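Local coordinates for maleylacetate reductase (Agrobacterium tumefaciens, PDB 3HL0), which catalyses the NADH-dependent reduction of maleylacetate to 3-oxoadipate, very probably as a step in the breakdown of gamma-resorcylate, at residues A[17-22]-A[154-159]; A[165-170]-A[203-208]; A[124-129]-A[149-154]. All blocks are in the same frame, centred on the assembly; numbering follows the deposited sequence.

Contact 1 of 3, residues A[17-22]-A[154-159]; sequences FSAGSS and DAELTL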
loop_
_atom_site.group_PDB
_atom_site.type_symbol
_atom_site.label_atom_id
_atom_site.label_comp_id
_atom_site.label_asym_id
_atom_site.label_seq_id
_atom_site.Cartn_x
_atom_site.Cartn_y
_atom_site.Cartn_z
ATOM N N PHE A 17 11.193 14.499 -21.551
ATOM C CA PHE A 17 11.834 13.293 -21.019
ATOM C C PHE A 17 13.318 13.524 -20.865
ATOM O O PHE A 17 14.034 13.698 -21.863
ATOM C CB PHE A 17 11.602 12.101 -21.972
ATOM C CG PHE A 17 11.887 10.757 -21.353
ATOM C CD1 PHE A 17 10.839 9.849 -21.116
ATOM C CD2 PHE A 17 13.173 10.360 -21.104
ATOM C CE1 PHE A 17 11.085 8.601 -20.527
ATOM C CE2 PHE A 17 13.421 9.115 -20.513
ATOM C CZ PHE A 17 12.377 8.237 -20.260
ATOM N N SER A 18 13.800 13.533 -19.619
ATOM C CA SER A 18 15.252 13.614 -19.395
ATOM C C SER A 18 15.516 13.566 -17.900
ATOM O O SER A 18 14.733 14.113 -17.091
ATOM C CB SER A 18 15.856 14.872 -20.019
ATOM O OG SER A 18 15.447 16.025 -19.339
ATOM N N ALA A 19 16.609 12.883 -17.557
ATOM C CA ALA A 19 17.084 12.883 -16.167
ATOM C C ALA A 19 17.273 14.312 -15.684
ATOM O O ALA A 19 17.989 15.096 -16.331
ATOM C CB ALA A 19 18.390 12.083 -16.049
ATOM N N GLY A 20 16.619 14.641 -14.562
ATOM C CA GLY A 20 16.658 15.998 -13.967
ATOM C C GLY A 20 15.608 16.963 -14.483
ATOM O O GLY A 20 15.546 18.124 -14.056
ATOM N N SER A 21 14.761 16.491 -15.388
ATOM C CA SER A 21 13.752 17.355 -16.003
ATOM C C SER A 21 12.739 17.958 -15.023
ATOM O O SER A 21 12.104 18.961 -15.347
ATOM C CB SER A 21 13.021 16.579 -17.117
ATOM O OG SER A 21 12.331 15.483 -16.530
ATOM N N SER A 22 12.577 17.395 -13.822
ATOM C CA SER A 22 11.614 17.968 -12.873
ATOM C C SER A 22 12.141 19.311 -12.324
ATOM O O SER A 22 11.387 20.075 -11.728
ATOM C CB SER A 22 11.237 16.998 -11.738
ATOM O OG SER A 22 12.368 16.425 -11.097
ATOM N N ASP A 154 11.080 12.170 -15.408
ATOM C CA ASP A 154 12.402 12.378 -14.819
ATOM C C ASP A 154 12.843 11.093 -14.116
ATOM O O ASP A 154 12.393 10.833 -12.996
ATOM C CB ASP A 154 12.345 13.536 -13.830
ATOM C CG ASP A 154 13.708 13.837 -13.184
ATOM O OD1 ASP A 154 14.659 13.051 -13.343
ATOM O OD2 ASP A 154 13.828 14.932 -12.588
ATOM N N ALA A 155 13.662 10.290 -14.791
ATOM C CA ALA A 155 13.974 8.952 -14.251
ATOM C C ALA A 155 14.680 9.051 -12.875
ATOM O O ALA A 155 14.640 8.095 -12.099
ATOM C CB ALA A 155 14.787 8.165 -15.213
ATOM N N GLU A 156 15.272 10.199 -12.538
ATOM C CA GLU A 156 15.892 10.337 -11.190
ATOM C C GLU A 156 14.867 10.129 -10.065
ATOM O O GLU A 156 15.230 9.652 -8.968
ATOM C CB GLU A 156 16.639 11.674 -11.054
ATOM C CG GLU A 156 17.844 11.736 -11.978
ATOM C CD GLU A 156 18.606 13.077 -11.958
ATOM O OE1 GLU A 156 18.174 14.056 -11.308
ATOM O OE2 GLU A 156 19.653 13.124 -12.624
ATOM N N LEU A 157 13.599 10.487 -10.323
ATOM C CA LEU A 157 12.532 10.408 -9.346
ATOM C C LEU A 157 12.043 8.959 -9.133
ATOM O O LEU A 157 11.298 8.687 -8.207
ATOM C CB LEU A 157 11.362 11.288 -9.765
ATOM C CG LEU A 157 11.755 12.744 -9.984
ATOM C CD1 LEU A 157 10.461 13.513 -10.108
ATOM C CD2 LEU A 157 12.623 13.291 -8.854
ATOM N N THR A 158 12.504 8.065 -9.988
ATOM C CA THR A 158 12.181 6.648 -9.861
ATOM C C THR A 158 13.261 5.812 -9.218
ATOM O O THR A 158 13.047 4.628 -8.967
ATOM C CB THR A 158 11.807 6.005 -11.208
ATOM O OG1 THR A 158 12.939 5.975 -12.062
ATOM C CG2 THR A 158 10.608 6.727 -11.864
ATOM N N LEU A 159 14.420 6.397 -8.921
ATOM C CA LEU A 159 15.500 5.621 -8.324
ATOM C C LEU A 159 15.004 5.060 -6.980
ATOM O O LEU A 159 15.383 3.932 -6.603
ATOM C CB LEU A 159 16.772 6.456 -8.102
ATOM C CG LEU A 159 17.496 6.920 -9.398
ATOM C CD1 LEU A 159 18.489 8.033 -9.074
ATOM C CD2 LEU A 159 18.207 5.811 -10.111
#
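Asp154 pushes its carboxylate into the type II turn Ser18–Ser21, which follows strand 15-17, outermost in the parallel nucleotide-binding sheet of this chain; Asp154 directly follows the neighbouring strand 150-153. Its CG stands anti to the backbone N (chi1 -179°), beside the carbonyl carbon. Asp154 OD1 accepts from Gly20 N, above the carboxylate plane, at 2.8 Å, while Glu156 N reaches the same oxygen from the opposite face and closes an Asx turn. Asp154 OD2 is gripped twice as well: Ser22 N comes in from above the plane, and Ser22 OG, across the other face and on the anti side, donates at 2.6 Å. Four donors thus fix the rotation of the carboxylate and should favour its charged form. Glu156 extends its chain past CG and lays its carboxylate beside Gly20, Glu156 OE1 lying 3.6 Å from Gly20 CA, where the positive phi of 88° suits glycine. Leu157, a residue of the NAD pocket, sets CD1 against the hydroxyl of Ser22. Ser21 OG sits 3.3 Å from Asp154 CB and donates, in the carbonyl plane, to Ser18 O at 2.8 Å.

Contact 2 of 3, residues A[165-170]-A[203-208]; sequences ISMTSG and EALPVV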
loop_
_atom_site.group_PDB
_atom_site.type_symbol
_atom_site.label_atom_id
_atom_site.label_comp_id
_atom_site.label_asym_id
_atom_site.label_seq_id
_atom_site.Cartn_x
_atom_site.Cartn_y
_atom_site.Cartn_z
ATOM N N ILE A 165 7.356 -3.073 -5.940
ATOM C CA ILE A 165 6.364 -2.310 -6.732
ATOM C C ILE A 165 6.943 -1.939 -8.124
ATOM O O ILE A 165 6.189 -1.860 -9.120
ATOM C CB ILE A 165 5.722 -1.090 -6.004
ATOM C CG1 ILE A 165 4.635 -0.472 -6.847
ATOM C CG2 ILE A 165 6.771 -0.025 -5.633
ATOM C CD1 ILE A 165 3.481 -1.394 -7.030
ATOM N N SER A 166 8.260 -1.760 -8.206
ATOM C CA SER A 166 8.876 -1.524 -9.544
ATOM C C SER A 166 8.560 -2.711 -10.480
ATOM O O SER A 166 8.187 -2.507 -11.676
ATOM C CB SER A 166 10.418 -1.308 -9.467
ATOM O OG SER A 166 10.674 -0.098 -8.739
HETATM N N MSE A 167 8.668 -3.938 -9.959
HETATM C CA MSE A 167 8.422 -5.137 -10.775
HETATM C C MSE A 167 6.933 -5.267 -11.127
HETATM O O MSE A 167 6.592 -5.495 -12.289
HETATM C CB MSE A 167 8.903 -6.398 -10.067
HETATM C CG MSE A 167 10.412 -6.419 -9.733
HETATM SE SE MSE A 167 11.615 -6.117 -11.217
HETATM C CE MSE A 167 12.012 -4.276 -10.960
ATOM N N THR A 168 6.049 -5.110 -10.142
ATOM C CA THR A 168 4.622 -5.331 -10.445
ATOM C C THR A 168 4.051 -4.157 -11.260
ATOM O O THR A 168 3.242 -4.379 -12.188
ATOM C CB THR A 168 3.767 -5.587 -9.188
ATOM O OG1 THR A 168 4.028 -4.517 -8.264
ATOM C CG2 THR A 168 4.211 -6.907 -8.578
ATOM N N SER A 169 4.476 -2.924 -10.971
ATOM C CA SER A 169 4.032 -1.814 -11.788
ATOM C C SER A 169 4.577 -1.981 -13.215
ATOM O O SER A 169 3.876 -1.644 -14.185
ATOM C CB SER A 169 4.537 -0.486 -11.173
ATOM O OG SER A 169 4.020 0.661 -11.928
ATOM N N GLY A 170 5.805 -2.514 -13.356
ATOM C CA GLY A 170 6.400 -2.740 -14.703
ATOM C C GLY A 170 5.558 -3.755 -15.451
ATOM O O GLY A 170 5.300 -3.597 -16.648
ATOM N N GLU A 203 13.872 -5.690 -21.156
ATOM C CA GLU A 203 15.275 -5.375 -20.969
ATOM C C GLU A 203 15.582 -4.781 -19.596
ATOM O O GLU A 203 16.560 -5.213 -18.923
ATOM C CB GLU A 203 15.737 -4.414 -22.073
ATOM C CG GLU A 203 17.214 -4.099 -21.971
ATOM C CD GLU A 203 17.705 -3.304 -23.161
ATOM O OE1 GLU A 203 17.848 -2.077 -23.027
ATOM O OE2 GLU A 203 17.937 -3.916 -24.233
ATOM N N ALA A 204 14.783 -3.795 -19.192
ATOM C CA ALA A 204 15.078 -2.941 -18.047
ATOM C C ALA A 204 14.725 -3.569 -16.716
ATOM O O ALA A 204 15.489 -3.405 -15.766
ATOM C CB ALA A 204 14.403 -1.572 -18.152
ATOM N N LEU A 205 13.562 -4.222 -16.597
ATOM C CA LEU A 205 13.122 -4.637 -15.246
ATOM C C LEU A 205 14.095 -5.601 -14.535
ATOM O O LEU A 205 14.305 -5.389 -13.357
ATOM C CB LEU A 205 11.695 -5.232 -15.296
ATOM C CG LEU A 205 10.656 -4.149 -15.639
ATOM C CD1 LEU A 205 9.288 -4.816 -15.949
ATOM C CD2 LEU A 205 10.484 -3.077 -14.527
ATOM N N PRO A 206 14.695 -6.595 -15.236
ATOM C CA PRO A 206 15.666 -7.473 -14.532
ATOM C C PRO A 206 16.882 -6.714 -14.026
ATOM O O PRO A 206 17.443 -7.067 -12.954
ATOM C CB PRO A 206 16.091 -8.474 -15.614
ATOM C CG PRO A 206 14.871 -8.526 -16.533
ATOM C CD PRO A 206 14.465 -7.073 -16.613
ATOM N N VAL A 207 17.296 -5.681 -14.768
ATOM C CA VAL A 207 18.403 -4.805 -14.338
ATOM C C VAL A 207 18.037 -3.938 -13.165
ATOM O O VAL A 207 18.798 -3.836 -12.172
ATOM C CB VAL A 207 18.943 -3.954 -15.498
ATOM C CG1 VAL A 207 20.154 -3.070 -15.016
ATOM C CG2 VAL A 207 19.395 -4.892 -16.622
ATOM N N VAL A 208 16.854 -3.328 -13.221
ATOM C CA VAL A 208 16.329 -2.555 -12.098
ATOM C C VAL A 208 16.247 -3.397 -10.801
ATOM O O VAL A 208 16.546 -2.883 -9.708
ATOM C CB VAL A 208 14.931 -1.916 -12.459
ATOM C CG1 VAL A 208 14.279 -1.328 -11.211
ATOM C CG2 VAL A 208 15.159 -0.842 -13.514
#
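Met167, here selenomethionine, bends its chain over the backbone carbonyl of Leu205, with Met167 SE and CE each 3.5 Å from Leu205 O. CG starts anti to the carbonyl carbon, and the further bends at chi2 and chi3 turn the tip across to the other helix. There Met167 CE meets Val208 CG1 at 3.7 Å and, a little farther off, Leu205 CD2. The side chains of Met167 and Val208 run past each other in opposite directions, and it is the end of the selenomethionine that does the touching. Leu205 answers from the facing helix. Its CB points toward 165-170, and its two methyls divide the work: Leu205 CD2 rests 3.7 Å from Ser166 O, while Leu205 CD1 lies 3.8 Å from Gly170 CA. Gly170 has no side chain, and the methyl rests directly on its backbone. Val208 completes the patch by bringing Val208 CG1 to within 4.2 Å of Ser166 CB. The hydroxyl of Ser166 is engaged elsewhere, bonding to Pro162 O and Arg218 NH1.

The two segments run nearly antiparallel, at 167°, with axes 10.0 Å apart at closest approach, and Pro206 puts a kink in the second. Both belong to the all-helical C-terminal part of the iron-containing alcohol dehydrogenase fold. Ile165 and Thr168 of helix 163-180 touch helix 255-271. Helix 289-300 closes over Met167 and Leu205 with Leu300, and helix 215-234 packs against Ala204, Val207 and Val208 of helix 188-210.

Contact 3 of 3, residues A[124-129]-A[149-154]; sequences SEVTPI and EVVIYD. With CA (calcium ion), chain C; NAD (nicotinamide-adenine-dinucleotide), chain D.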
loop_
_atom_site.group_PDB
_atom_site.type_symbol
_atom_site.label_atom_id
_atom_site.label_comp_id
_atom_site.label_asym_id
_atom_site.label_seq_id
_atom_site.Cartn_x
_atom_site.Cartn_y
_atom_site.Cartn_z
ATOM N N SER A 124 -0.923 6.158 -16.368
ATOM C CA SER A 124 -2.175 6.992 -16.347
ATOM C C SER A 124 -1.951 8.378 -16.926
ATOM O O SER A 124 -2.899 9.009 -17.458
ATOM C CB SER A 124 -2.607 7.159 -14.899
ATOM O OG SER A 124 -3.877 7.813 -14.813
ATOM N N GLU A 125 -0.720 8.876 -16.799
ATOM C CA GLU A 125 -0.357 10.234 -17.259
ATOM C C GLU A 125 -0.657 10.524 -18.745
ATOM O O GLU A 125 -0.747 11.714 -19.137
ATOM C CB GLU A 125 1.092 10.550 -16.942
ATOM C CG GLU A 125 2.058 9.614 -17.673
ATOM C CD GLU A 125 2.408 8.320 -16.909
ATOM O OE1 GLU A 125 1.721 7.926 -15.938
ATOM O OE2 GLU A 125 3.403 7.684 -17.318
ATOM N N VAL A 126 -0.774 9.463 -19.560
ATOM C CA VAL A 126 -1.094 9.639 -20.989
ATOM C C VAL A 126 -2.365 8.906 -21.404
ATOM O O VAL A 126 -2.543 8.509 -22.574
ATOM C CB VAL A 126 0.089 9.241 -21.932
ATOM C CG1 VAL A 126 1.228 10.298 -21.861
ATOM C CG2 VAL A 126 0.585 7.840 -21.573
ATOM N N THR A 127 -3.292 8.779 -20.456
ATOM C CA THR A 127 -4.599 8.245 -20.807
ATOM C C THR A 127 -5.716 9.209 -20.419
ATOM O O THR A 127 -5.564 10.026 -19.492
ATOM C CB THR A 127 -4.934 6.875 -20.119
ATOM O OG1 THR A 127 -5.490 7.127 -18.818
ATOM C CG2 THR A 127 -3.749 5.953 -20.064
ATOM N N PRO A 128 -6.863 9.125 -21.108
ATOM C CA PRO A 128 -7.988 9.987 -20.760
ATOM C C PRO A 128 -8.957 9.292 -19.774
ATOM O O PRO A 128 -10.112 9.715 -19.650
ATOM C CB PRO A 128 -8.661 10.229 -22.116
ATOM C CG PRO A 128 -8.507 8.888 -22.799
ATOM C CD PRO A 128 -7.094 8.422 -22.388
ATOM N N ILE A 129 -8.471 8.253 -19.076
ATOM C CA ILE A 129 -9.339 7.420 -18.231
ATOM C C ILE A 129 -9.227 7.825 -16.760
ATOM O O ILE A 129 -8.116 8.091 -16.273
ATOM C CB ILE A 129 -8.917 5.938 -18.384
ATOM C CG1 ILE A 129 -8.903 5.528 -19.869
ATOM C CG2 ILE A 129 -9.827 5.029 -17.603
ATOM C CD1 ILE A 129 -8.061 4.215 -20.122
ATOM N N GLU A 149 -2.321 17.636 -19.874
ATOM C CA GLU A 149 -1.687 18.506 -20.855
ATOM C C GLU A 149 -0.203 18.256 -21.036
ATOM O O GLU A 149 0.301 18.339 -22.156
ATOM C CB GLU A 149 -1.862 19.964 -20.453
ATOM C CG GLU A 149 -3.222 20.542 -20.783
ATOM C CD GLU A 149 -4.360 20.031 -19.904
ATOM O OE1 GLU A 149 -4.136 19.482 -18.798
ATOM O OE2 GLU A 149 -5.530 20.150 -20.337
ATOM N N VAL A 150 0.525 18.047 -19.932
ATOM C CA VAL A 150 1.972 17.985 -20.006
ATOM C C VAL A 150 2.455 16.836 -19.115
ATOM O O VAL A 150 1.917 16.653 -18.028
ATOM C CB VAL A 150 2.625 19.319 -19.522
ATOM C CG1 VAL A 150 4.126 19.207 -19.498
ATOM C CG2 VAL A 150 2.167 20.515 -20.376
ATOM N N VAL A 151 3.429 16.063 -19.572
ATOM C CA VAL A 151 4.008 15.033 -18.709
ATOM C C VAL A 151 5.507 15.261 -18.680
ATOM O O VAL A 151 6.111 15.501 -19.736
ATOM C CB VAL A 151 3.751 13.638 -19.308
ATOM C CG1 VAL A 151 4.356 12.559 -18.419
ATOM C CG2 VAL A 151 2.270 13.401 -19.504
ATOM N N ILE A 152 6.088 15.285 -17.471
ATOM C CA ILE A 152 7.540 15.439 -17.296
ATOM C C ILE A 152 8.060 14.123 -16.753
ATOM O O ILE A 152 7.768 13.756 -15.613
ATOM C CB ILE A 152 7.850 16.614 -16.329
ATOM C CG1 ILE A 152 7.312 17.902 -16.935
ATOM C CG2 ILE A 152 9.353 16.737 -16.066
ATOM C CD1 ILE A 152 7.560 19.115 -15.997
ATOM N N TYR A 153 8.829 13.419 -17.566
ATOM C CA TYR A 153 9.420 12.153 -17.151
ATOM C C TYR A 153 10.860 12.371 -16.708
ATOM O O TYR A 153 11.754 12.690 -17.526
ATOM C CB TYR A 153 9.444 11.156 -18.312
ATOM C CG TYR A 153 8.116 10.495 -18.609
ATOM C CD1 TYR A 153 7.550 9.597 -17.694
ATOM C CD2 TYR A 153 7.457 10.731 -19.819
ATOM C CE1 TYR A 153 6.324 8.942 -17.986
ATOM C CE2 TYR A 153 6.277 10.115 -20.112
ATOM C CZ TYR A 153 5.709 9.214 -19.214
ATOM O OH TYR A 153 4.537 8.614 -19.532
ATOM N N ASP A 154 11.080 12.170 -15.408
ATOM C CA ASP A 154 12.402 12.378 -14.819
ATOM C C ASP A 154 12.843 11.093 -14.116
ATOM O O ASP A 154 12.393 10.833 -12.996
ATOM C CB ASP A 154 12.345 13.536 -13.830
ATOM C CG ASP A 154 13.708 13.837 -13.184
ATOM O OD1 ASP A 154 14.659 13.051 -13.343
ATOM O OD2 ASP A 154 13.828 14.932 -12.588
HETATM CA CA CA C . -7.801 19.728 -19.672
HETATM P PA NAD D . 0.098 4.168 -6.506
HETATM O O1A NAD D . 0.023 5.470 -7.226
HETATM O O2A NAD D . -1.110 3.697 -5.791
HETATM O O5B NAD D . 1.423 4.162 -5.620
HETATM C C5B NAD D . 1.576 3.146 -4.622
HETATM C C4B NAD D . 2.476 3.711 -3.532
HETATM O O4B NAD D . 3.792 3.873 -4.058
HETATM C C3B NAD D . 1.990 5.085 -3.036
HETATM O O3B NAD D . 2.055 5.190 -1.602
HETATM C C2B NAD D . 2.976 6.020 -3.700
HETATM O O2B NAD D . 3.174 7.223 -2.985
HETATM C C1B NAD D . 4.260 5.179 -3.757
HETATM N N9A NAD D . 5.199 5.614 -4.819
HETATM C C8A NAD D . 4.909 5.822 -6.154
HETATM N N7A NAD D . 6.040 6.203 -6.791
HETATM C C5A NAD D . 7.065 6.264 -5.885
HETATM C C6A NAD D . 8.411 6.606 -6.003
HETATM N N6A NAD D . 9.072 6.695 -7.186
HETATM N N1A NAD D . 9.165 6.566 -4.829
HETATM C C2A NAD D . 8.608 6.181 -3.629
HETATM N N3A NAD D . 7.287 5.834 -3.511
HETATM C C4A NAD D . 6.527 5.882 -4.645
HETATM O O3 NAD D . 0.415 2.946 -7.543
HETATM P PN NAD D . 0.200 2.833 -9.148
HETATM O O1N NAD D . 0.270 1.369 -9.427
HETATM O O2N NAD D . 1.168 3.752 -9.744
HETATM O O5D NAD D . -1.294 3.331 -9.430
HETATM C C5D NAD D . -2.429 2.509 -9.175
HETATM C C4D NAD D . -3.667 3.388 -9.358
HETATM O O4D NAD D . -3.605 3.977 -10.649
HETATM C C3D NAD D . -4.925 2.528 -9.336
HETATM O O3D NAD D . -5.981 3.319 -8.769
HETATM C C2D NAD D . -5.174 2.263 -10.801
HETATM O O2D NAD D . -6.525 1.931 -11.123
HETATM C C1D NAD D . -4.736 3.580 -11.415
HETATM N N1N NAD D . -4.366 3.478 -12.820
HETATM C C2N NAD D . -5.087 4.231 -13.696
HETATM C C3N NAD D . -4.778 4.171 -15.039
HETATM C C7N NAD D . -5.598 5.054 -15.887
HETATM O O7N NAD D . -5.238 5.061 -17.180
HETATM N N7N NAD D . -6.625 5.780 -15.382
HETATM C C4N NAD D . -3.691 3.379 -15.549
HETATM C C5N NAD D . -2.970 2.611 -14.632
HETATM C C6N NAD D . -3.323 2.666 -13.272
HETATM O O HOH W 1 -6.533 19.088 -17.574
HETATM O O HOH W 2 -7.561 17.765 -20.734
HETATM O O HOH W 3 -9.542 19.470 -18.235
HETATM O O HOH W 4 -9.730 20.606 -20.757
HETATM O O HOH W 5 -7.545 21.998 -18.793
#
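The loop that cradles the nicotinamide end of NAD, 124-129, is backed here by strand 150-153 of the parallel, Rossmann-like sheet. Glu125 and Tyr153 carry the polar link: Tyr153 OH donates at 2.7 Å to Glu125 OE2, which accepts with its anti lone pair. Glu125 OE2 lies at the edge of the ring, near its plane; carboxylate and ring planes are 69° apart. Glu125 CG lies between the backbone N and the carbonyl carbon (chi1 63°), and a bend at chi2 then turns CD toward the tyrosine. Val151 crosses Glu125 at about a right angle, Val151 CG1 3.8 Å from Glu125 CG, and the same methyl sits over one face of the Tyr153 ring, toward the rim. Val151 CG2 fills in against Glu125 O and Val126 CG1.

Each segment also meets a ligand. Glu149, before the strand, binds calcium through OE2 at 2.4 Å, and five waters are also bound to the ion; one of them also donates to Glu149 OE1. On the loop, Thr127 OG1 accepts from Ile129 N in an ST turn and donates to NAD O7N at 2.6 Å, while NAD N7N, the carboxamide nitrogen, donates to Ile129 O at 2.9 Å.

How the contacts relate
Contacts 1 and 3 belong to the nucleotide-binding sheet and share Asp154, with contact 3 nested inside the chain loop that contact 1 closes. They also touch: Ser18 N bonds to Tyr153 O, with a weak second bond from Ser21 OG, and Phe17 packs on Tyr153. Contact 2 follows later in the chain, in the helical part, about 16 Å from contact 1 and 20 Å from contact 3 between centres. Contact 1, at the partly exposed end of the sheet, is almost wholly polar; contact 2, fully buried, is apolar; contact 3, also buried, mixes one hydrogen bond with valine packing. NAD runs between the two parts, its adenine end near contact 1 and its nicotinamide on 124-129.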